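Local coordinates for putative uncharacterized protein (Emericella nidulans, PDB 3PGB) that probably oxidises primary amines, as a copper- and topaquinone-dependent amine oxidase that also carries bound calcium, at residues Asn305-Ala309 / Trp310-Glu314. Numbering follows the deposited sequence.
Sequences NVDGA and WAHTE
Val306 O accepts a hydrogen bond from Trp310 NE1 at 3.1 Å. The oxygen lies at the edge of the indole, only 4° out of the ring plane. Trp310 CG sits between its backbone N and carbonyl carbon (chi1 69°), which folds the indole back along the preceding chain. Ala311 CB rests over one face of this ring.

Asp307 reaches forward to His312, and OD2 accepts a hydrogen bond from His312 NE2 at 2.6 Å in a nearly straight bond (165°). The acceptor is in the imidazole plane, but the nitrogen meets the carboxylate from above its plane. Asp307 OD2 also accepts from Asp245 N, and OD1 is hydrogen-bonded to Ser250 OG, which fixes the carboxylate. These partners would probably favour its charged form. Asp307 OD1 also touches Ala311 CB at 3.4 Å.

Gly308 O lies over the imidazole face, 3.6 Å from His312 CD2, and accepts from Ala311 N at 2.8 Å. Ala309 O accepts from His312 N at 2.9 Å. These two successive i-to-i+3 bonds make a short 3-10 turn, and the two side-chain bonds tie the chain before it to Trp310 and His312.

The turn lies in the long loop between helix 287-294 and strand 329-331. His312 stacks on Phe248, Trp310 stacks on His524 and packs against Leu527 of strand 527-528, and beyond the turn Glu314 packs on Arg750 of the second subunit.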
loop_
_atom_site.group_PDB
_atom_site.type_symbol
_atom_site.label_atom_id
_atom_site.label_comp_id
_atom_site.label_asym_id
_atom_site.label_seq_id
_atom_site.Cartn_x
_atom_site.Cartn_y
_atom_site.Cartn_z
ATOM N N ASN A 305 -26.946 2.728 24.790
ATOM C CA ASN A 305 -26.876 2.596 23.349
ATOM C C ASN A 305 -27.930 1.577 22.949
ATOM O O ASN A 305 -27.884 0.444 23.405
ATOM C CB ASN A 305 -25.489 2.117 22.919
ATOM C CG ASN A 305 -24.403 3.137 23.204
ATOM O OD1 ASN A 305 -24.325 4.178 22.548
ATOM N ND2 ASN A 305 -23.550 2.840 24.175
ATOM N N VAL A 306 -28.885 1.977 22.116
ATOM C CA VAL A 306 -29.912 1.055 21.637
ATOM C C VAL A 306 -29.751 0.805 20.139
ATOM O O VAL A 306 -29.394 1.709 19.375
ATOM C CB VAL A 306 -31.336 1.561 21.956
ATOM C CG1 VAL A 306 -31.413 2.019 23.404
ATOM C CG2 VAL A 306 -31.739 2.681 21.023
ATOM N N ASP A 307 -30.015 -0.433 19.734
ATOM C CA ASP A 307 -29.842 -0.847 18.350
ATOM C C ASP A 307 -30.780 -0.094 17.413
ATOM O O ASP A 307 -31.888 0.289 17.791
ATOM C CB ASP A 307 -30.058 -2.363 18.201
ATOM C CG ASP A 307 -29.385 -2.935 16.953
ATOM O OD1 ASP A 307 -28.317 -2.421 16.564
ATOM O OD2 ASP A 307 -29.907 -3.911 16.368
ATOM N N GLY A 308 -30.310 0.106 16.188
ATOM C CA GLY A 308 -31.053 0.820 15.157
ATOM C C GLY A 308 -30.295 0.755 13.850
ATOM O O GLY A 308 -29.175 0.229 13.799
ATOM N N ALA A 309 -30.895 1.288 12.789
ATOM C CA ALA A 309 -30.302 1.251 11.440
ATOM C C ALA A 309 -28.821 1.654 11.418
ATOM O O ALA A 309 -28.029 1.082 10.662
ATOM C CB ALA A 309 -31.101 2.140 10.487
ATOM N N TRP A 310 -28.471 2.634 12.251
ATOM C CA TRP A 310 -27.094 3.120 12.396
ATOM C C TRP A 310 -26.073 2.010 12.658
ATOM O O TRP A 310 -24.923 2.122 12.233
ATOM C CB TRP A 310 -27.013 4.160 13.523
ATOM C CG TRP A 310 -27.227 3.597 14.913
ATOM C CD1 TRP A 310 -28.419 3.437 15.562
ATOM C CD2 TRP A 310 -26.215 3.129 15.818
ATOM N NE1 TRP A 310 -28.213 2.902 16.818
ATOM C CE2 TRP A 310 -26.871 2.704 16.998
ATOM C CE3 TRP A 310 -24.822 3.035 15.750
ATOM C CZ2 TRP A 310 -26.179 2.189 18.091
ATOM C CZ3 TRP A 310 -24.135 2.523 16.843
ATOM C CH2 TRP A 310 -24.818 2.107 17.996
ATOM N N ALA A 311 -26.494 0.958 13.365
ATOM C CA ALA A 311 -25.620 -0.178 13.692
ATOM C C ALA A 311 -25.776 -1.379 12.753
ATOM O O ALA A 311 -25.153 -2.418 12.968
ATOM C CB ALA A 311 -25.859 -0.619 15.134
ATOM N N HIS A 312 -26.597 -1.239 11.715
ATOM C CA HIS A 312 -26.872 -2.339 10.795
ATOM C C HIS A 312 -26.185 -2.118 9.452
ATOM O O HIS A 312 -25.910 -0.989 9.071
ATOM C CB HIS A 312 -28.378 -2.494 10.603
ATOM C CG HIS A 312 -29.108 -2.861 11.855
ATOM N ND1 HIS A 312 -30.483 -2.827 11.952
ATOM C CD2 HIS A 312 -28.656 -3.267 13.065
ATOM C CE1 HIS A 312 -30.844 -3.204 13.164
ATOM N NE2 HIS A 312 -29.755 -3.476 13.859
ATOM N N THR A 313 -25.934 -3.206 8.731
ATOM C CA THR A 313 -25.101 -3.177 7.523
ATOM C C THR A 313 -25.881 -2.994 6.222
ATOM O O THR A 313 -25.278 -2.759 5.172
ATOM C CB THR A 313 -24.284 -4.465 7.417
ATOM O OG1 THR A 313 -25.172 -5.590 7.435
ATOM C CG2 THR A 313 -23.312 -4.565 8.583
ATOM N N GLU A 314 -27.204 -3.126 6.297
ATOM C CA GLU A 314 -28.122 -2.863 5.176
ATOM C C GLU A 314 -27.842 -1.533 4.465
ATOM O O GLU A 314 -27.292 -0.598 5.056
ATOM C CB GLU A 314 -29.577 -2.847 5.692
ATOM C CG GLU A 314 -29.852 -1.749 6.767
ATOM C CD GLU A 314 -31.262 -1.797 7.395
ATOM O OE1 GLU A 314 -31.686 -0.750 7.950
ATOM O OE2 GLU A 314 -31.936 -2.859 7.349
#